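Local coordinates for protein thiaminase-I (Naegleria gruberi, PDB 4HCW) that belongs to the thiaminase family, alpha/beta proteins whose two-lobed fold resembles that of periplasmic binding proteins, at residues N248-G253 with S323-A328; T301-K306 with N317-L322. All blocks are in the same frame, centred on the assembly; numbering follows the deposited sequence.

How the contacts relate
Helix 317-328 is common to both contacts. Its later half meets the strand end and loop of 248-253 in contact 1, and its earlier half meets 301-306 in contact 2; the centres of the two contacts are about 10 Å apart. Strands 248-250 and 302-303 both pair antiparallel with the long strand 110-125, so the helix is tied to two parts of one sheet. The contacts also touch directly. Val249 N is a probable hydrogen-bond partner of Gln321 OE1 at 2.9 Å, while Val249 CG2 packs 3.7 Å from Leu322 CD2. Phe122 of strand 110-125 joins them again, since Leu251 of contact 1 and both Leu302 and Leu322 of contact 2 rest on it.

Contact 1 of 2, residues N248-G253 with S323-A328; sequences NVQLIG and SQQFDA
The side chains of Leu251 and Gln325 run past each other in opposite directions, with Gln325 CG 3.5 Å from Leu251 CB. The Gln325 chain bends at its second torsion (chi2 81°), which turns CD toward the backbone of 250-251. Its carbonyl oxygen OE1 then accepts a weak hydrogen bond from Leu251 N, at 3.3 Å and 156° at the hydrogen. Lys329 NZ bonds to the same OE1 and also to Leu251 O, so one lysine bridges the glutamine and the loop backbone, while Gln325 NE2 makes a weak bond back to Gln321 O in its own helix. These partners on both ends of the amide should limit its rotation. Gln250 meets it through its root: CB is 3.3 Å from Gln325 OE1, and the two amide planes stand 75° apart, so they do not stack. One residue on, at Phe326, the Leu251 side chain crosses the aromatic side chain at about a right angle, and Leu251 CD1 comes within 3.5 Å of Phe326 CD1, obliquely to the ring. Phe326 also touches Ile309 of helix 306-313, and Leu251 reaches Phe122, placing this joint between helix 317-328 and the sheet strands 248-250 and 110-125.

Contact 2 of 2, residues T301-K306 with N317-L322; sequences TLPANK and NFYAQL
The Tyr319 ring meets the 301-306 segment mainly at its edge, where Thr301 O lies in the ring plane. Pro303 CD also lies at the edge, near the ring plane, 4.1 Å from Tyr319 CE2. Leu302 CD2 approaches the same ring obliquely, 3.5 Å from Tyr319 CE2. Phe318 is met at its edge too, more distantly, by that same methyl. The hydroxyl Tyr319 OH donates a hydrogen bond to Thr301 O, modelled at 2.5 Å. Seen from the acceptor, the donor stands above the carbonyl plane, 51° out of it, with a C=O...donor angle of 121°. The CB of Tyr319 points neither toward 301-306 nor away from it, and it is the far end of the ring, CE2 and OH, that makes the contact.

Next to this polar link is an apolar patch built on Leu302. Its side chain crosses that of Leu322 at about a right angle, and Leu322 CD1 lies 3.7 Å from both Leu302 CD1 and Leu302 CD2. Leu312 of helix 306-313 packs against both Pro303 and Tyr319, adding the intervening helix to the cluster.

Asn305 occupies the N-cap position of that helix, and its ND2 bonds to Thr94 O. Leu302 bonds through its backbone to Leu118. Strand 302-303 thus leads through helix 306-313 into helix 317-328, which folds back on the strand: helix-on-sheet packing characteristic of an alpha/beta fold.

Contact 1 of 2, residues N248-G253 with S323-A328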
loop_
_atom_site.group_PDB
_atom_site.type_symbol
_atom_site.label_atom_id
_atom_site.label_comp_id
_atom_site.label_asym_id
_atom_site.label_seq_id
_atom_site.Cartn_x
_atom_site.Cartn_y
_atom_site.Cartn_z
ATOM N N ASN A 248 6.623 16.367 9.203
ATOM C CA ASN A 248 5.964 15.334 9.993
ATOM C C ASN A 248 5.037 14.450 9.165
ATOM O O ASN A 248 4.377 14.918 8.237
ATOM C CB ASN A 248 5.205 15.948 11.171
ATOM C CG ASN A 248 6.094 16.177 12.378
ATOM O OD1 ASN A 248 6.160 15.343 13.281
ATOM N ND2 ASN A 248 6.786 17.310 12.396
ATOM N N VAL A 249 5.000 13.168 9.509
ATOM C CA VAL A 249 4.164 12.204 8.806
ATOM C C VAL A 249 3.403 11.338 9.810
ATOM O O VAL A 249 3.980 10.843 10.780
ATOM C CB VAL A 249 5.002 11.327 7.844
ATOM C CG1 VAL A 249 6.205 10.729 8.564
ATOM C CG2 VAL A 249 4.148 10.241 7.220
ATOM N N GLN A 250 2.102 11.170 9.585
ATOM C CA GLN A 250 1.260 10.437 10.526
ATOM C C GLN A 250 0.205 9.580 9.837
ATOM O O GLN A 250 -0.086 9.758 8.654
ATOM C CB GLN A 250 0.573 11.408 11.488
ATOM C CG GLN A 250 -0.320 12.429 10.797
ATOM C CD GLN A 250 -1.188 13.201 11.770
ATOM O OE1 GLN A 250 -1.436 14.393 11.588
ATOM N NE2 GLN A 250 -1.666 12.520 12.806
ATOM N N LEU A 251 -0.363 8.648 10.596
ATOM C CA LEU A 251 -1.481 7.842 10.130
ATOM C C LEU A 251 -2.788 8.590 10.331
ATOM O O LEU A 251 -3.216 8.813 11.464
ATOM C CB LEU A 251 -1.550 6.523 10.896
ATOM C CG LEU A 251 -0.805 5.317 10.332
ATOM C CD1 LEU A 251 -1.005 4.121 11.246
ATOM C CD2 LEU A 251 -1.292 5.009 8.925
ATOM N N ILE A 252 -3.424 8.976 9.232
ATOM C CA ILE A 252 -4.726 9.620 9.308
ATOM C C ILE A 252 -5.762 8.857 8.497
ATOM O O ILE A 252 -5.558 8.565 7.318
ATOM C CB ILE A 252 -4.677 11.078 8.819
ATOM C CG1 ILE A 252 -3.894 11.172 7.511
ATOM C CG2 ILE A 252 -4.051 11.971 9.877
ATOM C CD1 ILE A 252 -4.409 12.235 6.577
ATOM N N GLY A 253 -6.873 8.521 9.141
ATOM C CA GLY A 253 -7.987 7.922 8.438
ATOM C C GLY A 253 -8.745 9.011 7.712
ATOM O O GLY A 253 -8.735 10.165 8.138
ATOM N N SER A 323 7.059 4.032 12.695
ATOM C CA SER A 323 7.196 2.913 13.621
ATOM C C SER A 323 6.410 3.191 14.898
ATOM O O SER A 323 5.721 2.315 15.421
ATOM C CB SER A 323 8.668 2.666 13.950
ATOM O OG SER A 323 8.815 1.557 14.820
ATOM N N GLN A 324 6.520 4.421 15.390
ATOM C CA GLN A 324 5.771 4.850 16.563
ATOM C C GLN A 324 4.282 4.890 16.241
ATOM O O GLN A 324 3.442 4.572 17.083
ATOM C CB GLN A 324 6.258 6.227 17.027
ATOM C CG GLN A 324 5.513 6.800 18.227
ATOM C CD GLN A 324 4.316 7.646 17.829
ATOM O OE1 GLN A 324 4.162 8.015 16.665
ATOM N NE2 GLN A 324 3.462 7.955 18.799
ATOM N N GLN A 325 3.969 5.277 15.008
ATOM C CA GLN A 325 2.589 5.407 14.563
ATOM C C GLN A 325 1.898 4.050 14.493
ATOM O O GLN A 325 0.777 3.887 14.976
ATOM C CB GLN A 325 2.543 6.083 13.193
ATOM C CG GLN A 325 1.310 6.932 12.958
ATOM C CD GLN A 325 1.420 8.305 13.589
ATOM O OE1 GLN A 325 0.424 9.015 13.736
ATOM N NE2 GLN A 325 2.635 8.693 13.958
ATOM N N PHE A 326 2.575 3.078 13.888
ATOM C CA PHE A 326 2.015 1.740 13.716
ATOM C C PHE A 326 1.834 1.012 15.046
ATOM O O PHE A 326 0.973 0.144 15.171
ATOM C CB PHE A 326 2.891 0.908 12.775
ATOM C CG PHE A 326 2.810 1.331 11.335
ATOM C CD1 PHE A 326 1.627 1.824 10.810
ATOM C CD2 PHE A 326 3.916 1.237 10.507
ATOM C CE1 PHE A 326 1.549 2.215 9.486
ATOM C CE2 PHE A 326 3.844 1.627 9.181
ATOM C CZ PHE A 326 2.658 2.117 8.671
ATOM N N ASP A 327 2.649 1.372 16.033
ATOM C CA ASP A 327 2.585 0.736 17.345
ATOM C C ASP A 327 1.497 1.348 18.223
ATOM O O ASP A 327 0.816 0.640 18.965
ATOM C CB ASP A 327 3.939 0.824 18.053
ATOM C CG ASP A 327 4.986 -0.071 17.421
ATOM O OD1 ASP A 327 4.619 -1.158 16.928
ATOM O OD2 ASP A 327 6.175 0.312 17.418
ATOM N N ALA A 328 1.340 2.664 18.133
ATOM C CA ALA A 328 0.355 3.376 18.939
ATOM C C ALA A 328 -1.068 3.063 18.492
ATOM O O ALA A 328 -1.973 2.929 19.315
ATOM C CB ALA A 328 0.610 4.876 18.884
#

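Contact 2 of 2, residues T301-K306 with N317-L322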
loop_
_atom_site.group_PDB
_atom_site.type_symbol
_atom_site.label_atom_id
_atom_site.label_comp_id
_atom_site.label_asym_id
_atom_site.label_seq_id
_atom_site.Cartn_x
_atom_site.Cartn_y
_atom_site.Cartn_z
ATOM N N THR A 301 9.983 3.248 0.699
ATOM C CA THR A 301 9.065 2.120 0.696
ATOM C C THR A 301 9.120 1.446 2.060
ATOM O O THR A 301 10.198 1.272 2.629
ATOM C CB THR A 301 9.421 1.106 -0.407
ATOM O OG1 THR A 301 9.465 1.772 -1.676
ATOM C CG2 THR A 301 8.394 -0.014 -0.463
ATOM N N LEU A 302 7.960 1.077 2.591
ATOM C CA LEU A 302 7.890 0.507 3.928
ATOM C C LEU A 302 7.822 -1.013 3.896
ATOM O O LEU A 302 6.959 -1.585 3.230
ATOM C CB LEU A 302 6.673 1.053 4.676
ATOM C CG LEU A 302 6.407 2.554 4.567
ATOM C CD1 LEU A 302 5.164 2.929 5.355
ATOM C CD2 LEU A 302 7.609 3.352 5.041
ATOM N N PRO A 303 8.744 -1.675 4.610
ATOM C CA PRO A 303 8.656 -3.122 4.820
ATOM C C PRO A 303 7.447 -3.441 5.690
ATOM O O PRO A 303 6.970 -2.566 6.413
ATOM C CB PRO A 303 9.950 -3.446 5.572
ATOM C CG PRO A 303 10.878 -2.325 5.238
ATOM C CD PRO A 303 10.001 -1.118 5.134
ATOM N N ALA A 304 6.961 -4.676 5.626
ATOM C CA ALA A 304 5.752 -5.053 6.351
ATOM C C ALA A 304 6.049 -5.606 7.743
ATOM O O ALA A 304 5.196 -5.565 8.630
ATOM C CB ALA A 304 4.945 -6.053 5.542
ATOM N N ASN A 305 7.259 -6.122 7.929
ATOM C CA ASN A 305 7.655 -6.706 9.207
ATOM C C ASN A 305 8.302 -5.685 10.136
ATOM O O ASN A 305 8.883 -4.701 9.677
ATOM C CB ASN A 305 8.599 -7.888 8.984
ATOM C CG ASN A 305 9.867 -7.493 8.250
ATOM O OD1 ASN A 305 9.870 -6.554 7.454
ATOM N ND2 ASN A 305 10.952 -8.211 8.516
ATOM N N LYS A 306 8.200 -5.924 11.441
ATOM C CA LYS A 306 8.788 -5.028 12.433
ATOM C C LYS A 306 10.306 -4.977 12.307
ATOM O O LYS A 306 10.915 -3.926 12.503
ATOM C CB LYS A 306 8.394 -5.443 13.852
ATOM C CG LYS A 306 6.982 -5.050 14.250
ATOM N N ASN A 317 14.671 9.365 10.380
ATOM C CA ASN A 317 13.650 9.958 11.235
ATOM C C ASN A 317 12.249 9.733 10.674
ATOM O O ASN A 317 11.282 9.598 11.424
ATOM C CB ASN A 317 13.914 11.454 11.427
ATOM C CG ASN A 317 12.837 12.136 12.248
ATOM O OD1 ASN A 317 11.971 12.823 11.707
ATOM N ND2 ASN A 317 12.885 11.947 13.561
ATOM N N PHE A 318 12.155 9.691 9.347
ATOM C CA PHE A 318 10.895 9.427 8.663
ATOM C C PHE A 318 10.338 8.066 9.065
ATOM O O PHE A 318 9.186 7.955 9.481
ATOM C CB PHE A 318 11.095 9.490 7.146
ATOM C CG PHE A 318 9.837 9.261 6.353
ATOM C CD1 PHE A 318 8.997 10.317 6.041
ATOM C CD2 PHE A 318 9.501 7.990 5.910
ATOM C CE1 PHE A 318 7.842 10.109 5.308
ATOM C CE2 PHE A 318 8.348 7.778 5.179
ATOM C CZ PHE A 318 7.517 8.839 4.878
ATOM N N TYR A 319 11.166 7.033 8.941
ATOM C CA TYR A 319 10.769 5.678 9.310
ATOM C C TYR A 319 10.504 5.555 10.805
ATOM O O TYR A 319 9.742 4.691 11.239
ATOM C CB TYR A 319 11.841 4.670 8.885
ATOM C CG TYR A 319 11.779 4.288 7.424
ATOM C CD1 TYR A 319 12.413 5.057 6.456
ATOM C CD2 TYR A 319 11.087 3.158 7.012
ATOM C CE1 TYR A 319 12.357 4.709 5.119
ATOM C CE2 TYR A 319 11.025 2.802 5.681
ATOM C CZ TYR A 319 11.661 3.580 4.738
ATOM O OH TYR A 319 11.600 3.226 3.410
ATOM N N ALA A 320 11.138 6.423 11.587
ATOM C CA ALA A 320 10.991 6.401 13.037
ATOM C C ALA A 320 9.576 6.776 13.462
ATOM O O ALA A 320 8.990 6.132 14.331
ATOM C CB ALA A 320 12.006 7.331 13.686
ATOM N N GLN A 321 9.034 7.818 12.841
ATOM C CA GLN A 321 7.691 8.290 13.161
ATOM C C GLN A 321 6.632 7.249 12.815
ATOM O O GLN A 321 5.664 7.067 13.553
ATOM C CB GLN A 321 7.391 9.599 12.425
ATOM C CG GLN A 321 8.320 10.744 12.787
ATOM C CD GLN A 321 7.952 12.034 12.081
ATOM O OE1 GLN A 321 6.914 12.121 11.424
ATOM N NE2 GLN A 321 8.804 13.044 12.210
ATOM N N LEU A 322 6.824 6.567 11.690
ATOM C CA LEU A 322 5.870 5.563 11.237
ATOM C C LEU A 322 5.892 4.329 12.130
ATOM O O LEU A 322 4.873 3.661 12.303
ATOM C CB LEU A 322 6.145 5.177 9.782
ATOM C CG LEU A 322 6.035 6.330 8.782
ATOM C CD1 LEU A 322 6.243 5.837 7.361
ATOM C CD2 LEU A 322 4.693 7.031 8.918
#